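Local coordinates for protein agrin (Gallus gallus, PDB 1PZ7) that is a basal lamina protein whose laminin G-like domain binds calcium and whose function is modulated by alternative splicing and by that metal, at residues A12-D18 with F172-D178; T58-L64 with A167-I173; Y77-V83 with K163-Y168; Y91-P97 with S137-Q143. All coordinates share one frame. Residue numbers count along the deposited sequence, not the author numbering.

Interaction 1: residues A12-D18 with F172-D178; sequences AEAIAFD and FIGCIRD
Phe17 (chi1 m) forms the apolar centre. Ile176 CD1 lies over one face of its ring, 4.0 Å from the centroid in a CH-pi contact, and the Phe172 ring (chi1 t) turns an edge to Phe17 in an offset edge-to-face pair, centroids 5.9 Å apart and planes at 60°. Leu152 and Met23, from the facing sheet, pack against Phe17 too. Strands 15-18 and 175-178 run antiparallel at 150°, their axes 4.9 Å apart. Ile15-Ile176 and Phe17-Gly174 are hydrogen-bonded pairs: Ile15 N to Ile176 O 3.0 Å, Ile176 N to Ile15 O 3.0 Å, Phe17 N to Gly174 O 2.8 Å, Gly174 N to Phe17 O 3.1 Å. The pairing joins the N-terminal strand to one sheet of the laminin G beta-sandwich, with the chain turning a corner at Gly174 (phi/psi 155/-158). On the other face, Ala16 CB lies 4.3 Å from Cys175 SG, which is disulfide-bonded to Cys201. Toward Ala12 the two segments diverge, and one water bridges Glu13 O (2.8 Å) and Asp178 N (3.0 Å).

Interaction 2: residues T58-L64 with A167-I173; sequences TEATQGL and AYSTGFI
Leu64 N, at the start of strand 63-68, donates not to another strand of its sheet but to Thr170 O (2.9 Å, 169°), just past a 3-10 turn that ends at Ser169. Gly63, extended at phi/psi 170/143, lies close to Phe172 (CA-CA 4.5 Å); a CB here would be jammed against Gln62 O as well as tight against Phe172 CA. The Leu64 side chain (t, p) packs its CD1 3.9 Å from Tyr168 CD2. At the other end Thr58 OG1 (chi1 t) donates to Ile173 O (2.7 Å) and accepts from Ala60 N (2.9 Å), making an ST turn as the chain leaves strand 45-58. Between these anchors a water donates to Gln62 O (2.7 Å) and Gly171 O (2.8 Å) and accepts weakly from Ile173 N (3.0 Å); another links Glu59 N (2.9 Å) and Ile173 O (2.7 Å). The arrangement packs the connection between strands 45-58 and 63-68, which lie in different sheets of the laminin G beta-sandwich, against the long loop that leads into strand 175-181.

Interaction 3: residues Y77-V83 with K163-Y168; sequences YIALAIV and KLPKAY
Strand 77-83 begins with Tyr77 (chi1 p), whose ring, stacked on Trp67, has its CE2 3.7 Å from Lys163 NZ; a water joins Tyr77 OH and Lys163 NZ, 2.8 Å from each. Two residues on, Ala79 CB faces the edge of the Tyr168 ring, 4.1 Å from CE2, and a second water donates to Ala79 O (2.6 Å) and accepts from Tyr168 OH (2.6 Å), which is also hydrogen-bonded to Gln88. Ala81 CB sits over a face of that ring, 3.8 Å from its centroid, a CH-pi contact. Ile82 points its side chain away, toward the facing sheet, but its O meets Ala167 CB at 3.1 Å. Val83 (chi1 t) closes the strand with CG2 3.7 Å from Ala167 CB and 3.8 Å from Tyr168 CE1. The loop presents Tyr168 (chi1 m) from a 3-10 turn starting at Lys166, where Tyr168 N donates a hydrogen bond to Pro165 O (3.0 Å). Small Ala79 and Ala81 thus let a tyrosine lie close on the sheet's outer face, with polar links made through water.

Interaction 4: residues Y91-P97 with S137-Q143; sequences YDLGSKP and SPLGATQ. With CA (calcium ion), chain C.
Two loops at one end of the beta-sandwich meet here across a calcium ion, the turn after strand 86-92 and the irregular connection between strands 133-136 and 144-146. The ion takes Leu93 O and Gln143 O, each at 2.3 Å, with two waters at 2.4 and 2.8 Å; Asp76 and Asp145 complete its shell. Asp92 (chi1 t) shapes the first loop as an Asx turn, its OD2 accepting from Gly94 N at 2.9 Å and weakly from Lys96 N at 3.1 Å. Ser95 OG (chi1 m) then accepts from Ala141 N (2.8 Å, 170°), the one direct hydrogen bond between the loops. A CB on Gly140 (phi/psi 140/-105) would clash with this hydroxyl. Ala141 CB fits against Leu93, 3.1 Å from its O and 3.8 Å from its CB, while Pro138 CG lies 3.2 Å from Ser95 O and Pro138 CD 3.3 Å from Lys96 O. Two main-chain carbonyls, two aspartates and water at the end of the sandwich are the pattern known from calcium-binding laminin G-like domains.

Interactions 2 and 3 are buried and hold the same loop through their common Ala167 and Tyr168: interaction 2 has direct hydrogen bonds besides water and apolar contacts, whereas in interaction 3 the polar links run through water. They meet where Gly63 O and Ile82 N, 2.7 Å apart, pair neighbouring strands. Interaction 1 shares Phe172 and Ile173 with interaction 2 but is regular strand pairing in the other sheet, partly buried, with Phe172 CE2 3.9 Å from Ile82 CD1 of interaction 3. Interaction 4, also partly buried, lies across the chain's centre from interaction 1, centres about 31 Å apart, and is the one built round a metal ion. It adjoins interaction 3 through Tyr77 and the neighbouring strand 86-92.

Interaction 1: residues A12-D18 with F172-D178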
loop_
_atom_site.group_PDB
_atom_site.type_symbol
_atom_site.label_atom_id
_atom_site.label_comp_id
_atom_site.label_asym_id
_atom_site.label_seq_id
_atom_site.Cartn_x
_atom_site.Cartn_y
_atom_site.Cartn_z
ATOM N N ALA A 12 -16.425 9.202 -8.503
ATOM C CA ALA A 12 -15.239 8.804 -7.751
ATOM C C ALA A 12 -14.156 9.870 -7.844
ATOM O O ALA A 12 -13.728 10.232 -8.937
ATOM C CB ALA A 12 -14.706 7.487 -8.270
ATOM N N GLU A 13 -13.710 10.367 -6.695
ATOM C CA GLU A 13 -12.644 11.358 -6.671
ATOM C C GLU A 13 -11.306 10.659 -6.896
ATOM O O GLU A 13 -10.834 9.927 -6.031
ATOM C CB GLU A 13 -12.635 12.111 -5.343
ATOM C CG GLU A 13 -11.458 13.054 -5.197
ATOM C CD GLU A 13 -11.747 14.226 -4.281
ATOM O OE1 GLU A 13 -11.279 15.346 -4.577
ATOM O OE2 GLU A 13 -12.440 14.029 -3.265
ATOM N N ALA A 14 -10.715 10.876 -8.068
ATOM C CA ALA A 14 -9.444 10.246 -8.420
ATOM C C ALA A 14 -8.305 11.242 -8.291
ATOM O O ALA A 14 -8.338 12.318 -8.884
ATOM C CB ALA A 14 -9.505 9.694 -9.827
ATOM N N ILE A 15 -7.296 10.867 -7.514
ATOM C CA ILE A 15 -6.152 11.730 -7.251
ATOM C C ILE A 15 -4.948 11.309 -8.089
ATOM O O ILE A 15 -4.675 10.122 -8.250
ATOM C CB ILE A 15 -5.818 11.689 -5.745
ATOM C CG1 ILE A 15 -7.001 12.221 -4.925
ATOM C CG2 ILE A 15 -4.554 12.475 -5.449
ATOM C CD1 ILE A 15 -7.432 13.627 -5.285
ATOM N N ALA A 16 -4.235 12.301 -8.616
ATOM C CA ALA A 16 -3.080 12.069 -9.471
ATOM C C ALA A 16 -1.794 12.106 -8.667
ATOM O O ALA A 16 -1.656 12.901 -7.735
ATOM C CB ALA A 16 -3.029 13.103 -10.579
ATOM N N PHE A 17 -0.859 11.243 -9.055
ATOM C CA PHE A 17 0.450 11.130 -8.429
ATOM C C PHE A 17 1.492 11.342 -9.517
ATOM O O PHE A 17 1.455 10.675 -10.551
ATOM C CB PHE A 17 0.599 9.753 -7.777
ATOM C CG PHE A 17 -0.299 9.562 -6.592
ATOM C CD1 PHE A 17 0.205 9.648 -5.306
ATOM C CD2 PHE A 17 -1.656 9.340 -6.760
ATOM C CE1 PHE A 17 -0.626 9.497 -4.217
ATOM C CE2 PHE A 17 -2.483 9.191 -5.674
ATOM C CZ PHE A 17 -1.969 9.270 -4.402
ATOM N N ASP A 18 2.409 12.281 -9.298
ATOM C CA ASP A 18 3.374 12.648 -10.332
ATOM C C ASP A 18 4.775 12.075 -10.139
ATOM O O ASP A 18 5.681 12.408 -10.896
ATOM C CB ASP A 18 3.457 14.171 -10.445
ATOM C CG ASP A 18 4.099 14.821 -9.232
ATOM O OD1 ASP A 18 4.198 16.066 -9.217
ATOM O OD2 ASP A 18 4.540 14.174 -8.261
ATOM N N PHE A 172 5.109 6.562 -7.186
ATOM C CA PHE A 172 4.070 6.117 -8.098
ATOM C C PHE A 172 3.670 7.241 -9.040
ATOM O O PHE A 172 3.495 8.382 -8.617
ATOM C CB PHE A 172 2.841 5.680 -7.307
ATOM C CG PHE A 172 1.667 5.309 -8.161
ATOM C CD1 PHE A 172 0.510 6.060 -8.126
ATOM C CD2 PHE A 172 1.706 4.196 -8.981
ATOM C CE1 PHE A 172 -0.585 5.719 -8.902
ATOM C CE2 PHE A 172 0.617 3.850 -9.762
ATOM C CZ PHE A 172 -0.532 4.616 -9.719
ATOM N N ILE A 173 3.535 6.919 -10.322
ATOM C CA ILE A 173 3.008 7.871 -11.293
ATOM C C ILE A 173 1.725 7.265 -11.839
ATOM O O ILE A 173 1.741 6.187 -12.438
ATOM C CB ILE A 173 3.994 8.151 -12.434
ATOM C CG1 ILE A 173 5.268 8.788 -11.877
ATOM C CG2 ILE A 173 3.328 9.061 -13.477
ATOM C CD1 ILE A 173 6.364 8.995 -12.901
ATOM N N GLY A 174 0.609 7.943 -11.616
ATOM C CA GLY A 174 -0.678 7.443 -12.059
ATOM C C GLY A 174 -1.781 8.024 -11.204
ATOM O O GLY A 174 -1.610 9.071 -10.578
ATOM N N CYS A 175 -2.925 7.352 -11.177
ATOM C CA CYS A 175 -4.052 7.818 -10.391
ATOM C C CYS A 175 -4.558 6.750 -9.453
ATOM O O CYS A 175 -4.442 5.557 -9.740
ATOM C CB CYS A 175 -5.185 8.234 -11.309
ATOM S SG CYS A 175 -4.757 9.580 -12.420
ATOM N N ILE A 176 -5.122 7.192 -8.331
ATOM C CA ILE A 176 -5.687 6.285 -7.339
ATOM C C ILE A 176 -7.056 6.785 -6.907
ATOM O O ILE A 176 -7.283 7.986 -6.797
ATOM C CB ILE A 176 -4.763 6.184 -6.109
ATOM C CG1 ILE A 176 -3.367 5.724 -6.541
ATOM C CG2 ILE A 176 -5.363 5.233 -5.076
ATOM C CD1 ILE A 176 -2.369 5.650 -5.422
ATOM N N ARG A 177 -7.968 5.854 -6.661
ATOM C CA ARG A 177 -9.291 6.193 -6.156
ATOM C C ARG A 177 -9.826 5.060 -5.296
ATOM O O ARG A 177 -9.340 3.930 -5.355
ATOM C CB ARG A 177 -10.261 6.463 -7.310
ATOM C CG ARG A 177 -10.721 5.213 -8.040
ATOM C CD ARG A 177 -11.470 5.489 -9.337
ATOM N NE ARG A 177 -11.945 4.247 -9.946
ATOM C CZ ARG A 177 -12.496 4.158 -11.149
ATOM N NH1 ARG A 177 -12.891 2.977 -11.604
ATOM N NH2 ARG A 177 -12.658 5.240 -11.899
ATOM N N ASP A 178 -10.826 5.390 -4.488
ATOM C CA ASP A 178 -11.557 4.416 -3.677
ATOM C C ASP A 178 -10.663 3.497 -2.857
ATOM O O ASP A 178 -10.708 2.265 -2.978
ATOM C CB ASP A 178 -12.484 3.602 -4.578
ATOM C CG ASP A 178 -13.579 4.449 -5.183
ATOM O OD1 ASP A 178 -14.114 4.077 -6.248
ATOM O OD2 ASP A 178 -13.980 5.505 -4.648
HETATM O O HOH W 1 -12.596 8.156 -11.251
HETATM O O HOH W 2 -11.272 8.266 -3.872
#

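Interaction 2: residues T58-L64 with A167-I173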
loop_
_atom_site.group_PDB
_atom_site.type_symbol
_atom_site.label_atom_id
_atom_site.label_comp_id
_atom_site.label_asym_id
_atom_site.label_seq_id
_atom_site.Cartn_x
_atom_site.Cartn_y
_atom_site.Cartn_z
ATOM N N THR A 58 -2.552 3.444 -14.334
ATOM C CA THR A 58 -1.147 3.770 -14.477
ATOM C C THR A 58 -0.502 3.184 -15.720
ATOM O O THR A 58 -1.010 2.233 -16.310
ATOM C CB THR A 58 -0.397 3.249 -13.225
ATOM O OG1 THR A 58 0.967 3.683 -13.243
ATOM C CG2 THR A 58 -0.320 1.720 -13.226
ATOM N N GLU A 59 0.621 3.786 -16.103
ATOM C CA GLU A 59 1.474 3.280 -17.176
ATOM C C GLU A 59 2.805 2.831 -16.586
ATOM O O GLU A 59 3.696 2.389 -17.303
ATOM C CB GLU A 59 1.754 4.367 -18.210
ATOM C CG GLU A 59 0.535 4.900 -18.931
ATOM C CD GLU A 59 0.877 6.072 -19.830
ATOM O OE1 GLU A 59 1.109 7.182 -19.307
ATOM O OE2 GLU A 59 0.926 5.885 -21.056
ATOM N N ALA A 60 2.945 2.968 -15.271
ATOM C CA ALA A 60 4.189 2.651 -14.587
ATOM C C ALA A 60 4.492 1.163 -14.534
ATOM O O ALA A 60 3.595 0.351 -14.311
ATOM C CB ALA A 60 4.161 3.223 -13.166
ATOM N N THR A 61 5.765 0.822 -14.730
ATOM C CA THR A 61 6.220 -0.555 -14.577
ATOM C C THR A 61 6.966 -0.715 -13.252
ATOM O O THR A 61 7.316 -1.829 -12.869
ATOM C CB THR A 61 7.129 -0.989 -15.736
ATOM O OG1 THR A 61 8.207 -0.058 -15.889
ATOM C CG2 THR A 61 6.374 -0.974 -17.063
ATOM N N GLN A 62 7.233 0.402 -12.573
ATOM C CA GLN A 62 7.882 0.388 -11.261
ATOM C C GLN A 62 7.282 1.506 -10.420
ATOM O O GLN A 62 7.137 2.625 -10.892
ATOM C CB GLN A 62 9.392 0.634 -11.369
ATOM C CG GLN A 62 10.105 -0.083 -12.513
ATOM C CD GLN A 62 10.380 -1.556 -12.259
ATOM O OE1 GLN A 62 10.907 -2.248 -13.136
ATOM N NE2 GLN A 62 10.033 -2.037 -11.077
ATOM N N GLY A 63 6.927 1.218 -9.175
ATOM C CA GLY A 63 6.405 2.262 -8.316
ATOM C C GLY A 63 5.815 1.770 -7.020
ATOM O O GLY A 63 5.181 0.725 -6.977
ATOM N N LEU A 64 6.026 2.539 -5.958
ATOM C CA LEU A 64 5.461 2.218 -4.659
ATOM C C LEU A 64 4.024 2.727 -4.591
ATOM O O LEU A 64 3.768 3.917 -4.768
ATOM C CB LEU A 64 6.304 2.844 -3.550
ATOM C CG LEU A 64 5.835 2.594 -2.116
ATOM C CD1 LEU A 64 5.793 1.101 -1.797
ATOM C CD2 LEU A 64 6.755 3.303 -1.157
ATOM N N ALA A 167 11.707 -0.485 -7.208
ATOM C CA ALA A 167 10.332 0.007 -7.259
ATOM C C ALA A 167 9.891 0.630 -5.940
ATOM O O ALA A 167 9.114 1.586 -5.918
ATOM C CB ALA A 167 9.390 -1.127 -7.629
ATOM N N TYR A 168 10.385 0.093 -4.832
ATOM C CA TYR A 168 9.988 0.586 -3.516
ATOM C C TYR A 168 10.527 1.990 -3.203
ATOM O O TYR A 168 10.013 2.657 -2.301
ATOM C CB TYR A 168 10.376 -0.431 -2.443
ATOM C CG TYR A 168 9.561 -1.692 -2.576
ATOM C CD1 TYR A 168 9.946 -2.699 -3.452
ATOM C CD2 TYR A 168 8.381 -1.856 -1.869
ATOM C CE1 TYR A 168 9.190 -3.843 -3.597
ATOM C CE2 TYR A 168 7.618 -2.991 -2.006
ATOM C CZ TYR A 168 8.024 -3.990 -2.874
ATOM O OH TYR A 168 7.260 -5.122 -3.016
ATOM N N SER A 169 11.524 2.446 -3.961
ATOM C CA SER A 169 12.082 3.790 -3.786
ATOM C C SER A 169 11.632 4.701 -4.918
ATOM O O SER A 169 12.121 5.819 -5.067
ATOM C CB SER A 169 13.611 3.742 -3.766
ATOM O OG SER A 169 14.082 2.866 -2.759
ATOM N N THR A 170 10.698 4.205 -5.719
ATOM C CA THR A 170 10.204 4.917 -6.879
ATOM C C THR A 170 8.802 5.440 -6.624
ATOM O O THR A 170 7.899 4.676 -6.330
ATOM C CB THR A 170 10.176 3.959 -8.079
ATOM O OG1 THR A 170 11.490 3.420 -8.301
ATOM C CG2 THR A 170 9.829 4.699 -9.364
ATOM N N GLY A 171 8.617 6.747 -6.742
ATOM C CA GLY A 171 7.307 7.334 -6.550
ATOM C C GLY A 171 6.333 6.853 -7.606
ATOM O O GLY A 171 6.684 6.735 -8.775
ATOM N N PHE A 172 5.109 6.562 -7.186
ATOM C CA PHE A 172 4.070 6.117 -8.098
ATOM C C PHE A 172 3.670 7.241 -9.040
ATOM O O PHE A 172 3.495 8.382 -8.617
ATOM C CB PHE A 172 2.841 5.680 -7.307
ATOM C CG PHE A 172 1.667 5.309 -8.161
ATOM C CD1 PHE A 172 0.510 6.060 -8.126
ATOM C CD2 PHE A 172 1.706 4.196 -8.981
ATOM C CE1 PHE A 172 -0.585 5.719 -8.902
ATOM C CE2 PHE A 172 0.617 3.850 -9.762
ATOM C CZ PHE A 172 -0.532 4.616 -9.719
ATOM N N ILE A 173 3.535 6.919 -10.322
ATOM C CA ILE A 173 3.008 7.871 -11.293
ATOM C C ILE A 173 1.725 7.265 -11.839
ATOM O O ILE A 173 1.741 6.187 -12.438
ATOM C CB ILE A 173 3.994 8.151 -12.434
ATOM C CG1 ILE A 173 5.268 8.788 -11.877
ATOM C CG2 ILE A 173 3.328 9.061 -13.477
ATOM C CD1 ILE A 173 6.364 8.995 -12.901
HETATM O O HOH W 3 1.959 6.185 -15.126
HETATM O O HOH W 4 5.849 5.021 -10.830
#

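Interaction 3: residues Y77-V83 with K163-Y168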
loop_
_atom_site.group_PDB
_atom_site.type_symbol
_atom_site.label_atom_id
_atom_site.label_comp_id
_atom_site.label_asym_id
_atom_site.label_seq_id
_atom_site.Cartn_x
_atom_site.Cartn_y
_atom_site.Cartn_z
ATOM N N TYR A 77 6.535 -4.059 8.175
ATOM C CA TYR A 77 5.854 -3.333 7.120
ATOM C C TYR A 77 5.020 -4.265 6.279
ATOM O O TYR A 77 5.248 -5.467 6.258
ATOM C CB TYR A 77 6.868 -2.632 6.206
ATOM C CG TYR A 77 7.845 -3.589 5.568
ATOM C CD1 TYR A 77 7.574 -4.169 4.332
ATOM C CD2 TYR A 77 9.017 -3.938 6.211
ATOM C CE1 TYR A 77 8.455 -5.061 3.756
ATOM C CE2 TYR A 77 9.902 -4.824 5.645
ATOM C CZ TYR A 77 9.615 -5.384 4.421
ATOM O OH TYR A 77 10.512 -6.274 3.869
ATOM N N ILE A 78 4.033 -3.688 5.613
ATOM C CA ILE A 78 3.289 -4.368 4.571
ATOM C C ILE A 78 3.152 -3.309 3.487
ATOM O O ILE A 78 2.825 -2.150 3.769
ATOM C CB ILE A 78 1.934 -4.944 5.054
ATOM C CG1 ILE A 78 1.243 -5.707 3.923
ATOM C CG2 ILE A 78 1.018 -3.860 5.585
ATOM C CD1 ILE A 78 0.162 -6.639 4.419
ATOM N N ALA A 79 3.465 -3.682 2.253
ATOM C CA ALA A 79 3.469 -2.720 1.170
ATOM C C ALA A 79 2.967 -3.314 -0.128
ATOM O O ALA A 79 3.078 -4.522 -0.352
ATOM C CB ALA A 79 4.871 -2.179 0.971
ATOM N N LEU A 80 2.413 -2.444 -0.968
ATOM C CA LEU A 80 2.005 -2.783 -2.324
ATOM C C LEU A 80 2.876 -1.966 -3.262
ATOM O O LEU A 80 3.081 -0.770 -3.044
ATOM C CB LEU A 80 0.540 -2.432 -2.565
ATOM C CG LEU A 80 -0.458 -3.168 -1.676
ATOM C CD1 LEU A 80 -1.875 -2.699 -1.947
ATOM C CD2 LEU A 80 -0.336 -4.668 -1.882
ATOM N N ALA A 81 3.384 -2.597 -4.310
ATOM C CA ALA A 81 4.241 -1.905 -5.257
ATOM C C ALA A 81 4.094 -2.536 -6.617
ATOM O O ALA A 81 3.724 -3.698 -6.724
ATOM C CB ALA A 81 5.690 -1.987 -4.812
ATOM N N ILE A 82 4.384 -1.761 -7.651
ATOM C CA ILE A 82 4.449 -2.289 -8.999
ATOM C C ILE A 82 5.915 -2.622 -9.201
ATOM O O ILE A 82 6.763 -1.742 -9.096
ATOM C CB ILE A 82 3.988 -1.245 -10.024
ATOM C CG1 ILE A 82 2.550 -0.794 -9.736
ATOM C CG2 ILE A 82 4.095 -1.814 -11.435
ATOM C CD1 ILE A 82 2.081 0.365 -10.610
ATOM N N VAL A 83 6.213 -3.891 -9.441
ATOM C CA VAL A 83 7.584 -4.331 -9.634
ATOM C C VAL A 83 7.656 -5.055 -10.960
ATOM O O VAL A 83 7.022 -6.094 -11.146
ATOM C CB VAL A 83 8.040 -5.273 -8.509
ATOM C CG1 VAL A 83 9.444 -5.793 -8.782
ATOM C CG2 VAL A 83 7.969 -4.562 -7.165
ATOM N N LYS A 163 17.074 -2.261 0.944
ATOM C CA LYS A 163 17.029 -3.713 1.011
ATOM C C LYS A 163 16.004 -4.304 0.049
ATOM O O LYS A 163 15.824 -5.517 0.014
ATOM C CB LYS A 163 16.693 -4.159 2.441
ATOM C CG LYS A 163 15.257 -3.865 2.885
ATOM C CD LYS A 163 15.032 -4.297 4.335
ATOM C CE LYS A 163 13.645 -3.953 4.844
ATOM N NZ LYS A 163 13.510 -4.303 6.289
ATOM N N LEU A 164 15.327 -3.451 -0.725
ATOM C CA LEU A 164 14.248 -3.898 -1.603
ATOM C C LEU A 164 14.465 -3.554 -3.074
ATOM O O LEU A 164 15.332 -2.757 -3.415
ATOM C CB LEU A 164 12.939 -3.253 -1.144
ATOM C CG LEU A 164 12.541 -3.505 0.308
ATOM C CD1 LEU A 164 11.363 -2.637 0.677
ATOM C CD2 LEU A 164 12.206 -4.954 0.523
ATOM N N PRO A 165 13.667 -4.161 -3.952
ATOM C CA PRO A 165 13.695 -3.794 -5.368
ATOM C C PRO A 165 13.521 -2.282 -5.540
ATOM O O PRO A 165 12.844 -1.637 -4.737
ATOM C CB PRO A 165 12.504 -4.558 -5.950
ATOM C CG PRO A 165 12.353 -5.736 -5.065
ATOM C CD PRO A 165 12.708 -5.246 -3.688
ATOM N N LYS A 166 14.121 -1.736 -6.589
ATOM C CA LYS A 166 14.101 -0.295 -6.836
ATOM C C LYS A 166 12.703 0.309 -6.842
ATOM O O LYS A 166 12.532 1.480 -6.515
ATOM C CB LYS A 166 14.819 0.031 -8.149
ATOM C CG LYS A 166 16.293 0.301 -7.986
ATOM C CD LYS A 166 16.535 1.548 -7.149
ATOM C CE LYS A 166 18.005 1.814 -6.950
ATOM N NZ LYS A 166 18.229 2.994 -6.064
ATOM N N ALA A 167 11.707 -0.485 -7.208
ATOM C CA ALA A 167 10.332 0.007 -7.259
ATOM C C ALA A 167 9.891 0.630 -5.940
ATOM O O ALA A 167 9.114 1.586 -5.918
ATOM C CB ALA A 167 9.390 -1.127 -7.629
ATOM N N TYR A 168 10.385 0.093 -4.832
ATOM C CA TYR A 168 9.988 0.586 -3.516
ATOM C C TYR A 168 10.527 1.990 -3.203
ATOM O O TYR A 168 10.013 2.657 -2.301
ATOM C CB TYR A 168 10.376 -0.431 -2.443
ATOM C CG TYR A 168 9.561 -1.692 -2.576
ATOM C CD1 TYR A 168 9.946 -2.699 -3.452
ATOM C CD2 TYR A 168 8.381 -1.856 -1.869
ATOM C CE1 TYR A 168 9.190 -3.843 -3.597
ATOM C CE2 TYR A 168 7.618 -2.991 -2.006
ATOM C CZ TYR A 168 8.024 -3.990 -2.874
ATOM O OH TYR A 168 7.260 -5.122 -3.016
HETATM O O HOH W 5 12.569 -6.899 5.635
HETATM O O HOH W 6 4.863 -4.707 -2.249
#

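Interaction 4: residues Y91-P97 with S137-Q143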
loop_
_atom_site.group_PDB
_atom_site.type_symbol
_atom_site.label_atom_id
_atom_site.label_comp_id
_atom_site.label_asym_id
_atom_site.label_seq_id
_atom_site.Cartn_x
_atom_site.Cartn_y
_atom_site.Cartn_z
ATOM N N TYR A 91 5.467 -8.253 2.922
ATOM C CA TYR A 91 5.429 -7.910 4.334
ATOM C C TYR A 91 6.461 -8.695 5.117
ATOM O O TYR A 91 6.818 -9.819 4.765
ATOM C CB TYR A 91 4.030 -8.061 4.951
ATOM C CG TYR A 91 3.329 -9.386 4.739
ATOM C CD1 TYR A 91 3.468 -10.436 5.649
ATOM C CD2 TYR A 91 2.496 -9.576 3.649
ATOM C CE1 TYR A 91 2.804 -11.642 5.460
ATOM C CE2 TYR A 91 1.837 -10.773 3.447
ATOM C CZ TYR A 91 1.990 -11.802 4.351
ATOM O OH TYR A 91 1.313 -12.980 4.119
ATOM N N ASP A 92 6.966 -8.053 6.159
ATOM C CA ASP A 92 7.906 -8.645 7.094
ATOM C C ASP A 92 7.336 -8.304 8.455
ATOM O O ASP A 92 7.151 -7.131 8.772
ATOM C CB ASP A 92 9.310 -8.058 6.922
ATOM C CG ASP A 92 10.361 -8.791 7.744
ATOM O OD1 ASP A 92 11.572 -8.633 7.457
ATOM O OD2 ASP A 92 10.061 -9.535 8.693
ATOM N N LEU A 93 7.014 -9.334 9.225
ATOM C CA LEU A 93 6.399 -9.187 10.540
ATOM C C LEU A 93 7.415 -9.429 11.651
ATOM O O LEU A 93 7.066 -9.393 12.833
ATOM C CB LEU A 93 5.259 -10.201 10.685
ATOM C CG LEU A 93 4.219 -10.237 9.563
ATOM C CD1 LEU A 93 3.179 -11.313 9.835
ATOM C CD2 LEU A 93 3.539 -8.888 9.413
ATOM N N GLY A 94 8.665 -9.671 11.270
ATOM C CA GLY A 94 9.721 -9.955 12.224
ATOM C C GLY A 94 10.356 -11.331 12.063
ATOM O O GLY A 94 11.210 -11.707 12.869
ATOM N N SER A 95 9.947 -12.071 11.034
ATOM C CA SER A 95 10.495 -13.398 10.754
ATOM C C SER A 95 10.883 -13.514 9.287
ATOM O O SER A 95 10.878 -14.608 8.724
ATOM C CB SER A 95 9.473 -14.478 11.117
ATOM O OG SER A 95 9.232 -14.495 12.512
ATOM N N LYS A 96 11.233 -12.373 8.693
ATOM C CA LYS A 96 11.641 -12.263 7.288
ATOM C C LYS A 96 10.440 -12.082 6.352
ATOM O O LYS A 96 9.323 -12.497 6.658
ATOM C CB LYS A 96 12.559 -13.417 6.870
ATOM C CG LYS A 96 13.716 -13.587 7.835
ATOM C CD LYS A 96 15.041 -13.737 7.119
ATOM C CE LYS A 96 16.198 -13.768 8.104
ATOM N NZ LYS A 96 16.149 -14.927 9.032
ATOM N N PRO A 97 10.655 -11.385 5.245
ATOM C CA PRO A 97 9.568 -11.087 4.311
ATOM C C PRO A 97 9.079 -12.225 3.427
ATOM O O PRO A 97 9.746 -13.241 3.220
ATOM C CB PRO A 97 10.167 -9.982 3.425
ATOM C CG PRO A 97 11.363 -9.507 4.140
ATOM C CD PRO A 97 11.903 -10.707 4.851
ATOM N N SER A 137 4.233 -15.694 5.224
ATOM C CA SER A 137 5.553 -15.321 5.705
ATOM C C SER A 137 6.035 -16.457 6.608
ATOM O O SER A 137 5.232 -17.270 7.069
ATOM C CB SER A 137 5.499 -13.976 6.440
ATOM O OG SER A 137 4.497 -13.976 7.443
ATOM N N PRO A 138 7.339 -16.548 6.839
ATOM C CA PRO A 138 7.894 -17.648 7.630
ATOM C C PRO A 138 7.323 -17.788 9.027
ATOM O O PRO A 138 6.918 -16.814 9.663
ATOM C CB PRO A 138 9.377 -17.302 7.704
ATOM C CG PRO A 138 9.621 -16.521 6.480
ATOM C CD PRO A 138 8.398 -15.667 6.321
ATOM N N LEU A 139 7.293 -19.034 9.486
ATOM C CA LEU A 139 6.805 -19.360 10.808
ATOM C C LEU A 139 7.518 -18.504 11.841
ATOM O O LEU A 139 8.736 -18.321 11.787
ATOM C CB LEU A 139 7.040 -20.845 11.097
ATOM C CG LEU A 139 6.493 -21.372 12.422
ATOM C CD1 LEU A 139 4.970 -21.417 12.392
ATOM C CD2 LEU A 139 7.067 -22.741 12.722
ATOM N N GLY A 140 6.739 -17.985 12.781
ATOM C CA GLY A 140 7.253 -17.155 13.848
ATOM C C GLY A 140 6.294 -16.011 14.116
ATOM O O GLY A 140 5.224 -16.198 14.702
ATOM N N ALA A 141 6.668 -14.822 13.663
ATOM C CA ALA A 141 5.856 -13.625 13.872
ATOM C C ALA A 141 4.556 -13.660 13.064
ATOM O O ALA A 141 4.538 -14.115 11.919
ATOM C CB ALA A 141 6.664 -12.383 13.520
ATOM N N THR A 142 3.476 -13.167 13.670
ATOM C CA THR A 142 2.155 -13.155 13.045
ATOM C C THR A 142 1.513 -11.787 13.088
ATOM O O THR A 142 0.454 -11.583 12.504
ATOM C CB THR A 142 1.195 -14.109 13.772
ATOM O OG1 THR A 142 0.901 -13.605 15.083
ATOM C CG2 THR A 142 1.830 -15.459 14.008
ATOM N N GLN A 143 2.142 -10.862 13.803
ATOM C CA GLN A 143 1.567 -9.543 14.009
ATOM C C GLN A 143 2.436 -8.455 13.405
ATOM O O GLN A 143 3.662 -8.536 13.436
ATOM C CB GLN A 143 1.386 -9.297 15.509
ATOM C CG GLN A 143 0.412 -10.279 16.162
ATOM C CD GLN A 143 0.673 -10.506 17.638
ATOM O OE1 GLN A 143 1.541 -9.869 18.234
ATOM N NE2 GLN A 143 -0.085 -11.419 18.236
HETATM CA CA CA C . 5.789 -8.144 14.301
HETATM O O HOH W 7 8.453 -7.426 14.732
HETATM O O HOH W 8 5.677 -9.744 16.080
#